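PDB 3V0D: voltage-sensor containing phosphatase from Ciona intestinalis, which probably dephosphorylates phosphoinositide lipids at the membrane under the control of a voltage sensor, using a PTEN-like phosphatase domain joined to a C2 domain. Local coordinates for residues Gly206-Ile212 with Asp254-Val260; Glu233-Cys237 with Val260-Leu266. The protein carries 1 engineered substitution. All blocks are in the same frame, centred on the assembly; numbering follows the deposited sequence. Where two conformers were deposited one is given.

Interaction 1. Residues Gly206-Ile212 with Asp254-Val260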
# COMPACT_ATOMS: atom_id res chain seq x y z
N GLY A 206 -12.57 18.40 8.60
CA GLY A 206 -13.85 17.88 8.18
C GLY A 206 -13.71 16.61 7.36
O GLY A 206 -12.66 16.36 6.74
N VAL A 207 -14.78 15.81 7.35
CA VAL A 207 -14.87 14.65 6.49
C VAL A 207 -16.27 14.62 5.89
O VAL A 207 -17.25 14.85 6.61
CB VAL A 207 -14.49 13.31 7.22
CG1 VAL A 207 -15.30 13.07 8.53
CG2 VAL A 207 -14.56 12.12 6.28
N THR A 208 -16.34 14.36 4.59
CA THR A 208 -17.60 14.32 3.84
C THR A 208 -17.65 13.00 3.10
O THR A 208 -16.69 12.66 2.41
CB THR A 208 -17.66 15.49 2.85
OG1 THR A 208 -17.51 16.71 3.59
CG2 THR A 208 -19.00 15.51 2.10
N ILE A 209 -18.76 12.27 3.26
CA ILE A 209 -18.94 11.00 2.58
C ILE A 209 -20.22 11.08 1.75
O ILE A 209 -21.30 11.34 2.28
CB ILE A 209 -19.04 9.84 3.57
CG1 ILE A 209 -17.86 9.85 4.55
CG2 ILE A 209 -19.17 8.51 2.83
CD1 ILE A 209 -17.93 8.79 5.66
N THR A 210 -20.07 10.84 0.45
CA THR A 210 -21.20 10.84 -0.48
C THR A 210 -21.68 9.43 -0.75
O THR A 210 -20.93 8.47 -0.58
CB THR A 210 -20.82 11.53 -1.80
OG1 THR A 210 -19.76 10.80 -2.43
CG2 THR A 210 -20.43 12.98 -1.54
N ALA A 211 -22.94 9.30 -1.19
CA ALA A 211 -23.58 8.00 -1.43
C ALA A 211 -23.62 7.17 -0.16
O ALA A 211 -23.27 5.99 -0.16
CB ALA A 211 -22.96 7.24 -2.62
N ILE A 212 -24.17 7.77 0.88
CA ILE A 212 -24.19 7.10 2.18
C ILE A 212 -25.33 6.08 2.33
O ILE A 212 -25.22 5.14 3.11
CB ILE A 212 -24.15 8.15 3.34
CG1 ILE A 212 -23.80 7.51 4.70
CG2 ILE A 212 -25.47 8.94 3.44
CD1 ILE A 212 -22.37 7.01 4.79
N ASP A 254 -27.90 12.77 -0.11
CA ASP A 254 -27.37 11.44 0.20
C ASP A 254 -25.92 11.50 0.69
O ASP A 254 -25.04 10.77 0.21
CB ASP A 254 -27.51 10.51 -1.02
CG ASP A 254 -27.25 9.04 -0.70
OD1 ASP A 254 -26.99 8.26 -1.64
OD2 ASP A 254 -27.31 8.67 0.49
N CYS A 255 -25.69 12.36 1.69
CA CYS A 255 -24.32 12.61 2.15
C CYS A 255 -24.27 12.92 3.63
O CYS A 255 -25.26 13.37 4.25
CB CYS A 255 -23.58 13.67 1.36
SG CYS A 255 -24.28 15.26 1.64
N VAL A 256 -23.12 12.63 4.22
CA VAL A 256 -22.84 13.08 5.58
C VAL A 256 -21.62 13.98 5.54
O VAL A 256 -20.68 13.78 4.76
CB VAL A 256 -22.63 11.94 6.60
CG1 VAL A 256 -23.91 11.18 6.88
CG2 VAL A 256 -21.57 11.04 6.16
N THR A 257 -21.70 15.01 6.37
CA THR A 257 -20.63 15.94 6.58
C THR A 257 -20.35 15.97 8.10
O THR A 257 -21.27 16.09 8.89
CB THR A 257 -21.04 17.31 6.02
OG1 THR A 257 -21.59 17.14 4.70
CG2 THR A 257 -19.86 18.20 5.94
N CYS A 258 -19.09 15.89 8.48
CA CYS A 258 -18.73 15.85 9.87
C CYS A 258 -17.60 16.80 10.14
O CYS A 258 -16.54 16.67 9.54
CB CYS A 258 -18.42 14.40 10.22
SG CYS A 258 -18.51 14.05 11.90
N GLU A 259 -17.83 17.76 11.03
CA GLU A 259 -16.76 18.59 11.51
C GLU A 259 -15.86 17.75 12.39
O GLU A 259 -16.36 17.06 13.28
CB GLU A 259 -17.30 19.76 12.28
CG GLU A 259 -16.20 20.64 12.83
CD GLU A 259 -16.70 21.71 13.74
OE1 GLU A 259 -17.93 21.94 13.81
OE2 GLU A 259 -15.84 22.35 14.37
N VAL A 260 -14.56 17.79 12.13
CA VAL A 260 -13.58 17.06 12.91
C VAL A 260 -12.95 18.04 13.89
O VAL A 260 -12.43 19.08 13.47
CB VAL A 260 -12.55 16.42 11.98
CG1 VAL A 260 -11.40 15.79 12.76
CG2 VAL A 260 -13.23 15.39 11.06

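Interaction 2. Residues Glu233-Cys237 with Val260-Leu266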
# COMPACT_ATOMS: atom_id res chain seq x y z
N GLU A 233 -2.49 5.83 17.02
CA GLU A 233 -3.69 6.63 16.92
C GLU A 233 -3.41 8.04 17.39
O GLU A 233 -2.89 8.24 18.51
CB GLU A 233 -4.81 6.03 17.75
CG GLU A 233 -6.06 6.89 17.78
CD GLU A 233 -7.12 6.30 18.65
OE1 GLU A 233 -7.28 6.80 19.77
OE2 GLU A 233 -7.78 5.34 18.26
N VAL A 234 -3.76 9.03 16.57
CA VAL A 234 -3.64 10.43 16.97
C VAL A 234 -5.01 11.12 17.10
O VAL A 234 -5.07 12.17 17.72
CB VAL A 234 -2.65 11.25 16.11
CG1 VAL A 234 -1.25 10.63 16.18
CG2 VAL A 234 -3.12 11.34 14.68
N LEU A 235 -6.08 10.54 16.56
CA LEU A 235 -7.43 11.08 16.76
C LEU A 235 -8.45 9.97 16.54
O LEU A 235 -8.27 9.13 15.63
CB LEU A 235 -7.74 12.24 15.80
CG LEU A 235 -8.98 13.06 16.13
CD1 LEU A 235 -8.82 13.82 17.44
CD2 LEU A 235 -9.31 14.01 15.01
N LEU A 236 -9.50 9.99 17.34
CA LEU A 236 -10.65 9.13 17.12
C LEU A 236 -11.90 10.01 17.18
O LEU A 236 -12.09 10.79 18.13
CB LEU A 236 -10.72 8.04 18.19
CG LEU A 236 -11.88 7.05 18.05
CD1 LEU A 236 -11.85 6.27 16.72
CD2 LEU A 236 -11.86 6.08 19.24
N CYS A 237 -12.75 9.88 16.16
CA CYS A 237 -14.03 10.59 16.08
C CYS A 237 -15.15 9.57 16.02
O CYS A 237 -15.09 8.64 15.23
CB CYS A 237 -14.11 11.42 14.81
SG CYS A 237 -12.77 12.65 14.62
N VAL A 260 -14.56 17.79 12.13
CA VAL A 260 -13.58 17.06 12.91
C VAL A 260 -12.95 18.04 13.89
O VAL A 260 -12.43 19.08 13.47
CB VAL A 260 -12.55 16.42 11.98
CG1 VAL A 260 -11.40 15.79 12.76
CG2 VAL A 260 -13.23 15.39 11.06
N LYS A 261 -13.01 17.72 15.18
CA LYS A 261 -12.51 18.60 16.22
C LYS A 261 -11.25 18.03 16.85
O LYS A 261 -11.08 16.81 16.95
CB LYS A 261 -13.58 18.77 17.30
CG LYS A 261 -14.89 19.34 16.79
CD LYS A 261 -15.91 19.37 17.93
CE LYS A 261 -17.25 19.86 17.49
NZ LYS A 261 -18.19 19.86 18.64
N ASN A 262 -10.38 18.95 17.29
CA ASN A 262 -9.23 18.60 18.12
C ASN A 262 -8.17 17.78 17.39
O ASN A 262 -7.36 17.12 18.03
CB ASN A 262 -9.66 17.90 19.41
CG ASN A 262 -10.68 18.69 20.17
OD1 ASN A 262 -10.51 19.89 20.37
ND2 ASN A 262 -11.76 18.04 20.57
N CYS A 263 -8.13 17.84 16.06
CA CYS A 263 -7.08 17.10 15.37
C CYS A 263 -5.71 17.69 15.71
O CYS A 263 -5.53 18.90 15.62
CB CYS A 263 -7.29 17.18 13.87
SG CYS A 263 -6.20 16.11 12.91
N PRO A 264 -4.73 16.85 16.07
CA PRO A 264 -3.38 17.37 16.25
C PRO A 264 -2.76 17.69 14.90
O PRO A 264 -3.28 17.30 13.84
CB PRO A 264 -2.64 16.20 16.91
CG PRO A 264 -3.34 15.00 16.38
CD PRO A 264 -4.79 15.40 16.31
N VAL A 265 -1.65 18.43 14.93
CA VAL A 265 -0.88 18.65 13.71
C VAL A 265 -0.43 17.31 13.10
O VAL A 265 0.11 16.45 13.81
CB VAL A 265 0.33 19.56 13.99
CG1 VAL A 265 1.14 19.76 12.72
CG2 VAL A 265 -0.11 20.92 14.56
N LEU A 266 -0.69 17.16 11.81
CA LEU A 266 -0.36 15.95 11.03
C LEU A 266 0.74 16.32 10.04
O LEU A 266 0.70 17.37 9.41
CB LEU A 266 -1.58 15.49 10.23
CG LEU A 266 -2.85 15.22 11.04
CD1 LEU A 266 -3.96 14.86 10.08
CD2 LEU A 266 -2.67 14.17 12.12

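Interaction 1. Residues Gly206-Ile212 with Asp254-Val260
Strands 206-210 and 255-260 are antiparallel neighbours in a beta sheet of the PTEN-type C2 domain. Their axes approach to 4.8 Å at 171°. Two hydrogen-bonded pairs hold them. Val207 N to Cys258 O is 2.9 Å and Cys258 N to Val207 O is 2.8 Å. Ile209 N to Val256 O is 2.9 Å and Val256 N to Ile209 O is 3.0 Å. Side chains alternate between two faces. Val207, Ile209, Val256 and Cys258 share the buried face. Val207 is in the p rotamer, and its CG1 lies 3.8 Å from Cys258 CB and 4.0 Å from Val260 CG2. Ile209 is mt, with its CB 3.8 Å from Val256 CG2. Thr208, Thr210, Cys255 and Thr257 line the other, partly exposed face. Both Thr208 and Thr257 are m, and Thr208 OG1 sits 3.6 Å from Thr257 CG2. Thr210 is p, and its hydroxyl is hydrogen-bonded to Thr328 and Asn326. Beyond the strand, Ala211 has a positive phi of 60° and the chain turns. Ile212 N then donates to Asp254 O at 3.2 Å. Asp254 and Cys255 form a G1 beta bulge opposite Asp250, with Asp254 also at positive phi. The t rotamer of Asp254 brings OD2 to 3.5 Å from Ile212 CG2; its carboxylate accepts from Gln213 N and forms a salt bridge with Arg324. Strand 328-335 flanks 206-210, and strand 245-250 flanks 255-260. Across the sandwich, Met225 and Leu223 of strand 223-229 pack on the buried face.

Interaction 2. Residues Glu233-Cys237 with Val260-Leu266
This contact closes one edge of the C2 beta sandwich. The loop 260-266 leaves strand 255-260 of one sheet and leads to strand 269-276 of the other. It passes alongside edge strand 232-238, where Val234 and Leu235 form a classic beta bulge opposite Ile227. Both of these side chains start toward the loop, and they meet it through apolar contacts. Val260 comes first. Val260 CG1 lies 3.5 Å from Leu235 CD2 and 3.9 Å from Cys237 SG, and Met225 and Val204 also touch this side chain. Lys261 offers its backbone, with O 3.8 Å from Leu235 CD1, while its aliphatic chain leads away. Asn262 has positive phi, 68°, and turns the chain. Asn262 O is 3.7 Å from Leu235 CD1, and the side-chain ND2 is hydrogen-bonded to Asn244. Cys263 is buried, with CA 3.8 Å and CB 3.9 Å from Leu235 CD2. Leu235 therefore fits into the bend formed by Val260 to Cys263. Pro264 points toward the strand and lays its ring against Val234. Val265 turns out of reach of the strand and touches Lys203 and Ala336. Leu266 returns to the contact from a sideways CB in the mt rotamer, also touching Val204. Leu266 CD2 ends 3.8 Å from Val234 CG2.

Overall arrangement
Both interactions lie in the C2 domain, with centres about 17 Å apart, and they share Val260. Interaction 1 joins neighbouring strands within one sheet. Interaction 2 sets an edge strand of the other sheet against a loop that runs from one sheet to the other. Their chemistry follows from this. Interaction 1 depends on regular backbone hydrogen bonds and buries 560 Å², with an interior face and a partly exposed one. Interaction 2 is held by apolar contacts and buries 281 Å²; a buried centre around Leu235 and Val260 grades to the surface at Asn262. Val260 ends the paired strand and starts the loop, so it contributes to both contacts.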